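Local coordinates for ORF10 (Moritella marina, PDB 6RIW), which probably condenses acyl chains on carrier proteins during polyunsaturated fatty acid synthesis, this chain being the ketosynthase and chain length factor didomain of the longer PfaC protein, at residues I765-F770 and D784-L789; A778-A783 and P819-S824; V797-A802 and K864-N869. All coordinates share one frame; numbering follows the deposited sequence.

Interaction 1: I765-F770 and D784-L789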
# COMPACT_ATOMS: atom_id res chain seq x y z
N ILE A 765 8.75 -17.58 -16.82
CA ILE A 765 9.46 -16.31 -16.68
C ILE A 765 10.93 -16.64 -16.46
O ILE A 765 11.34 -17.07 -15.38
CB ILE A 765 8.90 -15.44 -15.55
CG1 ILE A 765 7.39 -15.27 -15.71
CG2 ILE A 765 9.59 -14.09 -15.58
CD1 ILE A 765 6.69 -14.45 -14.57
N ASP A 766 11.75 -16.42 -17.49
CA ASP A 766 13.16 -16.78 -17.40
C ASP A 766 13.98 -15.71 -16.70
O ASP A 766 15.03 -16.02 -16.13
CB ASP A 766 13.73 -17.04 -18.79
CG ASP A 766 13.34 -18.40 -19.34
OD1 ASP A 766 13.05 -19.32 -18.54
OD2 ASP A 766 13.31 -18.56 -20.58
N ALA A 767 13.54 -14.45 -16.73
CA ALA A 767 14.32 -13.41 -16.10
C ALA A 767 13.45 -12.18 -15.91
O ALA A 767 12.59 -11.89 -16.74
CB ALA A 767 15.54 -13.03 -16.95
N VAL A 768 13.69 -11.47 -14.81
CA VAL A 768 13.21 -10.10 -14.65
C VAL A 768 14.38 -9.28 -14.12
O VAL A 768 15.05 -9.70 -13.17
CB VAL A 768 11.98 -10.00 -13.72
CG1 VAL A 768 12.30 -10.49 -12.31
CG2 VAL A 768 11.42 -8.55 -13.70
N SER A 769 14.66 -8.16 -14.77
CA SER A 769 15.78 -7.31 -14.38
C SER A 769 15.32 -5.87 -14.39
O SER A 769 14.38 -5.52 -15.10
CB SER A 769 16.97 -7.47 -15.33
OG SER A 769 17.47 -8.79 -15.25
N PHE A 770 16.02 -5.02 -13.62
CA PHE A 770 15.70 -3.61 -13.49
C PHE A 770 16.94 -2.76 -13.68
O PHE A 770 18.06 -3.22 -13.41
CB PHE A 770 15.12 -3.30 -12.10
CG PHE A 770 13.82 -4.00 -11.83
CD1 PHE A 770 13.82 -5.32 -11.39
CD2 PHE A 770 12.62 -3.36 -12.04
CE1 PHE A 770 12.62 -5.97 -11.15
CE2 PHE A 770 11.41 -4.02 -11.79
CZ PHE A 770 11.43 -5.33 -11.34
N ASP A 784 19.93 -5.86 -21.22
CA ASP A 784 21.15 -6.67 -21.20
C ASP A 784 21.21 -7.54 -19.95
O ASP A 784 21.64 -8.71 -20.02
CB ASP A 784 22.37 -5.76 -21.27
CG ASP A 784 23.68 -6.54 -21.14
OD1 ASP A 784 23.92 -7.46 -21.97
OD2 ASP A 784 24.46 -6.26 -20.20
N LYS A 785 20.81 -7.00 -18.80
CA LYS A 785 20.80 -7.81 -17.59
C LYS A 785 19.84 -8.98 -17.74
O LYS A 785 20.14 -10.10 -17.34
CB LYS A 785 20.40 -6.99 -16.37
CG LYS A 785 21.33 -5.87 -15.95
CD LYS A 785 20.80 -5.27 -14.65
CE LYS A 785 21.43 -3.93 -14.34
NZ LYS A 785 20.85 -3.35 -13.08
N ALA A 786 18.65 -8.71 -18.30
CA ALA A 786 17.64 -9.75 -18.36
C ALA A 786 18.01 -10.82 -19.37
O ALA A 786 17.77 -12.02 -19.13
CB ALA A 786 16.28 -9.12 -18.69
N LEU A 787 18.63 -10.43 -20.49
CA LEU A 787 19.04 -11.42 -21.47
C LEU A 787 20.16 -12.30 -20.91
O LEU A 787 20.15 -13.52 -21.10
CB LEU A 787 19.48 -10.74 -22.77
CG LEU A 787 18.36 -10.02 -23.53
CD1 LEU A 787 18.91 -8.95 -24.48
CD2 LEU A 787 17.48 -11.00 -24.29
N THR A 788 21.10 -11.69 -20.18
CA THR A 788 22.17 -12.45 -19.52
C THR A 788 21.60 -13.43 -18.50
O THR A 788 22.02 -14.60 -18.42
CB THR A 788 23.13 -11.49 -18.84
OG1 THR A 788 23.72 -10.61 -19.81
CG2 THR A 788 24.24 -12.25 -18.08
N LEU A 789 20.65 -12.96 -17.69
CA LEU A 789 20.02 -13.83 -16.70
C LEU A 789 19.27 -14.97 -17.37
O LEU A 789 19.32 -16.11 -16.91
CB LEU A 789 19.10 -13.01 -15.79
CG LEU A 789 18.45 -13.73 -14.60
CD1 LEU A 789 19.52 -14.28 -13.64
CD2 LEU A 789 17.48 -12.80 -13.87
O HOH W 1 17.20 -17.98 -16.16
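A767 and S769 on the strand press against A786 and L789 of the helix that follows it, part of the C-terminal half of the second ketosynthase-like unit, which has the thiolase fold. Strand and helix run nearly antiparallel, at 154°, and their axes come within 7.0 Å, a close approach that the small residues on the facing surfaces allow. The tight part is here. A767 CB sits against the backbone, 3.3 Å from A786 O, and S769 OG lies 3.3 Å from A786 CA. That hydroxyl also passes close to A786 N, but the angle is too poor for a hydrogen bond, so its contact with the helix is packing. L789 CG stands anti to its backbone N (chi1 -174°), and its CD2 branch lies over the methyl of A767, 3.6 Å from that CB. V768 and F770 project from the other side of the strand onto helix 668-682, where F770 makes a cation-pi contact with R671.

The two ends of the contact are looser and polar. At one, the exposed K785 reaches F770 with its extended chain, and NZ donates to F770 O at 2.8 Å, in the carbonyl plane with a C=O...N angle of 160°. At the other, D766 and A767 both face I881 in a classic beta bulge, and the D766 carboxylate turns off to S883 OG. The backbones of D766 and L789 do not bond directly there: one water donates to both, 2.9 Å from D766 O and 2.9 Å from L789 O.

Interaction 2: A778-A783 and P819-S824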
# COMPACT_ATOMS: atom_id res chain seq x y z
N ALA A 778 18.70 3.37 -19.92
CA ALA A 778 18.20 2.51 -18.86
C ALA A 778 17.52 1.27 -19.43
O ALA A 778 17.69 0.17 -18.90
CB ALA A 778 17.22 3.27 -17.96
N ILE A 779 16.77 1.42 -20.53
CA ILE A 779 16.15 0.27 -21.18
C ILE A 779 17.22 -0.74 -21.63
O ILE A 779 17.10 -1.95 -21.40
CB ILE A 779 15.28 0.72 -22.35
CG1 ILE A 779 14.10 1.55 -21.82
CG2 ILE A 779 14.76 -0.47 -23.11
CD1 ILE A 779 13.23 2.15 -22.90
N THR A 780 18.26 -0.25 -22.32
CA THR A 780 19.26 -1.19 -22.82
C THR A 780 20.02 -1.86 -21.67
O THR A 780 20.37 -3.04 -21.78
CB THR A 780 20.23 -0.48 -23.78
OG1 THR A 780 21.00 0.47 -23.06
CG2 THR A 780 19.46 0.23 -24.84
N ILE A 781 20.23 -1.14 -20.56
CA ILE A 781 20.94 -1.73 -19.43
C ILE A 781 20.10 -2.83 -18.80
O ILE A 781 20.61 -3.92 -18.49
CB ILE A 781 21.30 -0.65 -18.39
CG1 ILE A 781 22.45 0.22 -18.91
CG2 ILE A 781 21.65 -1.32 -17.06
CD1 ILE A 781 22.72 1.44 -18.05
N ALA A 782 18.81 -2.55 -18.58
CA ALA A 782 17.93 -3.56 -18.02
C ALA A 782 17.77 -4.74 -18.97
O ALA A 782 17.73 -5.89 -18.54
CB ALA A 782 16.56 -2.95 -17.69
N ALA A 783 17.64 -4.47 -20.28
CA ALA A 783 17.50 -5.56 -21.23
C ALA A 783 18.74 -6.46 -21.23
O ALA A 783 18.62 -7.69 -21.29
CB ALA A 783 17.25 -4.98 -22.62
N PRO A 819 13.95 -1.12 -31.02
CA PRO A 819 14.41 -1.57 -32.35
C PRO A 819 15.91 -1.72 -32.43
O PRO A 819 16.39 -2.55 -33.22
CB PRO A 819 13.89 -0.47 -33.30
CG PRO A 819 12.79 0.24 -32.53
CD PRO A 819 13.24 0.17 -31.08
N THR A 820 16.66 -0.97 -31.63
CA THR A 820 18.11 -1.17 -31.56
C THR A 820 18.47 -2.50 -30.92
O THR A 820 19.34 -3.22 -31.42
CB THR A 820 18.74 -0.02 -30.78
OG1 THR A 820 18.41 1.22 -31.44
CG2 THR A 820 20.24 -0.17 -30.70
N LEU A 821 17.82 -2.83 -29.80
CA LEU A 821 18.07 -4.10 -29.13
C LEU A 821 17.65 -5.28 -29.99
O LEU A 821 18.36 -6.29 -30.07
CB LEU A 821 17.30 -4.15 -27.80
CG LEU A 821 17.92 -3.34 -26.66
CD1 LEU A 821 16.89 -3.03 -25.57
CD2 LEU A 821 19.12 -4.09 -26.08
N TYR A 822 16.49 -5.17 -30.63
CA TYR A 822 15.79 -6.30 -31.23
C TYR A 822 15.37 -5.93 -32.64
O TYR A 822 14.17 -5.84 -32.94
CB TYR A 822 14.57 -6.67 -30.39
CG TYR A 822 14.81 -6.93 -28.92
CD1 TYR A 822 15.55 -8.04 -28.51
CD2 TYR A 822 14.24 -6.11 -27.93
CE1 TYR A 822 15.75 -8.31 -27.16
CE2 TYR A 822 14.45 -6.37 -26.58
CZ TYR A 822 15.19 -7.49 -26.20
OH TYR A 822 15.41 -7.78 -24.86
N PRO A 823 16.33 -5.72 -33.55
CA PRO A 823 15.98 -5.16 -34.87
C PRO A 823 15.08 -6.05 -35.71
O PRO A 823 14.35 -5.53 -36.56
CB PRO A 823 17.36 -4.96 -35.54
CG PRO A 823 18.25 -5.91 -34.85
CD PRO A 823 17.77 -5.96 -33.41
N SER A 824 15.09 -7.36 -35.49
CA SER A 824 14.26 -8.25 -36.29
C SER A 824 12.94 -8.62 -35.61
O SER A 824 12.14 -9.36 -36.20
CB SER A 824 15.05 -9.51 -36.65
OG SER A 824 15.20 -10.36 -35.53
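Y822 reaches A783 with its phenol oxygen, OH lying 4.0 Å from A783 CB. On one face of its ring L821 CB stands 3.6 Å above the plane, offset toward the rim. On the other side of the plane V800 CG2 stands near the CD2 rim and V797 CG2 near CE1, both outside the ring. At the hydroxyl end, OH is hydrogen-bonded to H879 NE2, so this buried oxygen has a polar partner on strand 876-884 besides the methyl beside it.

The rest of the contact belongs to L821, the last residue of helix 808-821, just before Y822 leaves helical geometry. Its CG is anti to the carbonyl carbon (chi1 -77°), and the branch beyond points into the flank of helix 776-790. CD1 does most of the touching: it is 3.6 Å from A783 CB and 4.1 Å from T780 CA, and CG2 of I779 comes to 4.1 Å from it as the two side chains pass at a slant. CD2 adds a second, looser touch at 4.0 Å from A783 CB. Both helices belong to the outer helical layer of the thiolase fold, the one over the C-terminal sheet of the second ketosynthase-like unit, probably the chain length factor, and no hydrogen bond joins the two segments. T780 turns its OG1 back to K777 O within its own helix, leaving CG2 as the branch nearer L821, 4.2 Å from CD1. I779 also packs on A817 and L818, four and three residues before L821, about one turn back.

Interaction 3: V797-A802 and K864-N869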
# COMPACT_ATOMS: atom_id res chain seq x y z
N VAL A 797 15.15 -13.34 -29.44
CA VAL A 797 13.83 -12.83 -29.08
C VAL A 797 12.96 -12.72 -30.32
O VAL A 797 13.32 -12.06 -31.30
CB VAL A 797 13.95 -11.47 -28.36
CG1 VAL A 797 12.57 -10.85 -28.17
CG2 VAL A 797 14.65 -11.64 -27.00
N ALA A 798 11.79 -13.37 -30.27
CA ALA A 798 10.88 -13.43 -31.41
C ALA A 798 10.05 -12.17 -31.55
O ALA A 798 9.74 -11.75 -32.67
CB ALA A 798 9.95 -14.63 -31.25
N SER A 799 9.64 -11.57 -30.44
CA SER A 799 8.79 -10.40 -30.48
C SER A 799 8.94 -9.68 -29.15
O SER A 799 9.51 -10.22 -28.19
CB SER A 799 7.34 -10.77 -30.76
OG SER A 799 6.80 -11.60 -29.74
N VAL A 800 8.44 -8.44 -29.10
CA VAL A 800 8.69 -7.54 -27.99
C VAL A 800 7.35 -6.96 -27.56
O VAL A 800 6.62 -6.41 -28.38
CB VAL A 800 9.66 -6.40 -28.36
CG1 VAL A 800 9.90 -5.50 -27.14
CG2 VAL A 800 10.96 -6.96 -28.86
N GLU A 801 7.05 -7.10 -26.27
CA GLU A 801 5.85 -6.51 -25.68
C GLU A 801 6.28 -5.18 -25.08
O GLU A 801 6.83 -5.12 -23.99
CB GLU A 801 5.24 -7.47 -24.65
CG GLU A 801 4.10 -6.91 -23.82
CD GLU A 801 2.81 -6.73 -24.60
OE1 GLU A 801 2.72 -7.25 -25.75
OE2 GLU A 801 1.90 -6.04 -24.06
N ALA A 802 6.09 -4.10 -25.84
CA ALA A 802 6.52 -2.80 -25.35
C ALA A 802 5.57 -2.29 -24.28
O ALA A 802 4.40 -2.67 -24.22
CB ALA A 802 6.57 -1.79 -26.51
N LYS A 864 10.76 -20.54 -27.92
CA LYS A 864 10.47 -19.18 -28.36
C LYS A 864 10.50 -18.27 -27.15
O LYS A 864 10.00 -18.62 -26.07
CB LYS A 864 9.12 -19.08 -29.08
CG LYS A 864 9.11 -19.69 -30.49
CD LYS A 864 9.69 -18.74 -31.56
CE LYS A 864 11.16 -19.02 -31.86
NZ LYS A 864 11.88 -17.80 -32.33
N HIS A 865 11.11 -17.10 -27.33
CA HIS A 865 11.33 -16.12 -26.27
C HIS A 865 10.71 -14.79 -26.65
O HIS A 865 10.88 -14.32 -27.77
CB HIS A 865 12.82 -15.91 -26.02
CG HIS A 865 13.55 -17.18 -25.70
ND1 HIS A 865 13.51 -17.76 -24.46
CD2 HIS A 865 14.30 -18.00 -26.48
CE1 HIS A 865 14.22 -18.87 -24.47
NE2 HIS A 865 14.71 -19.04 -25.68
N ILE A 866 10.04 -14.16 -25.68
CA ILE A 866 9.46 -12.84 -25.88
C ILE A 866 9.96 -11.92 -24.77
O ILE A 866 10.02 -12.32 -23.60
CB ILE A 866 7.92 -12.89 -25.92
CG1 ILE A 866 7.45 -13.64 -27.17
CG2 ILE A 866 7.29 -11.46 -25.86
CD1 ILE A 866 5.94 -13.83 -27.22
N ALA A 867 10.38 -10.71 -25.14
CA ALA A 867 10.81 -9.71 -24.18
C ALA A 867 9.64 -8.79 -23.84
O ALA A 867 8.85 -8.44 -24.72
CB ALA A 867 11.98 -8.89 -24.73
N ILE A 868 9.54 -8.41 -22.56
CA ILE A 868 8.59 -7.41 -22.09
C ILE A 868 9.37 -6.26 -21.48
O ILE A 868 10.28 -6.49 -20.67
CB ILE A 868 7.61 -8.01 -21.05
CG1 ILE A 868 7.01 -9.32 -21.56
CG2 ILE A 868 6.54 -6.96 -20.64
CD1 ILE A 868 6.02 -9.98 -20.55
N ASN A 869 8.99 -5.03 -21.82
CA ASN A 869 9.60 -3.84 -21.26
C ASN A 869 8.58 -3.08 -20.40
O ASN A 869 7.39 -3.09 -20.69
CB ASN A 869 10.14 -2.93 -22.37
CG ASN A 869 11.18 -1.94 -21.87
OD1 ASN A 869 12.16 -2.33 -21.24
ND2 ASN A 869 10.95 -0.66 -22.13
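S799 holds its OG between the backbone N and the carbonyl carbon (chi1 62°), which lays the oxygen against I866, 3.3 Å from CG1. E801 has CG anti to its backbone N (chi1 172°), so that this carbon runs beside I868 with CG 4.0 Å from CG2 of the isoleucine; the bend at chi2 then leads the carboxylate off to the V830 amide and a salt bridge with K848, which would steady its negative charge. The backbones make a parallel pair of strands inside the C-terminal sheet of the thiolase fold. A798 N bonds H865 O at 2.8 Å, and A867 N reaches S799 O at 3.2 Å. Shortest and straightest is E801 N to A867 O, 2.7 Å with 175° at the hydrogen. N869 N closes the series on E801 O at 3.1 Å. The start of the pairing is less regular: A798 has near-helical backbone angles, and the buried S799 N finds no partner in the model. I866 and I868 send their side chains to the face under helix 841-854. V800 and A867 point to the opposite face, A867 against Y822. V797 CG1 lies 4.0 Å from A867 CB. The N869 amide is held by neighbours, OD1 by H879 ND1 and ND2 by E814 OE2.

In the fold
All three contacts lie in the second ketosynthase-like unit, consistent with the chain length factor, and their centres are only 11 to 12 Å apart. Interactions 1 and 2 share helix 776-790, whose C-terminal half packs on its preceding strand and whose N-terminal half packs on the end of helix 808-821. Strand 797-801 follows that helix and pairs in interaction 3. Along the chain the segments of interaction 2 alternate with those of 1 and of 3, whereas 1 closes before 3 opens. Y822 is one junction, reaching L787 of interaction 1 and the strands of interaction 3; I779 against N869 is another. Helices and strands thus share one continuous core, away from the magnesium site.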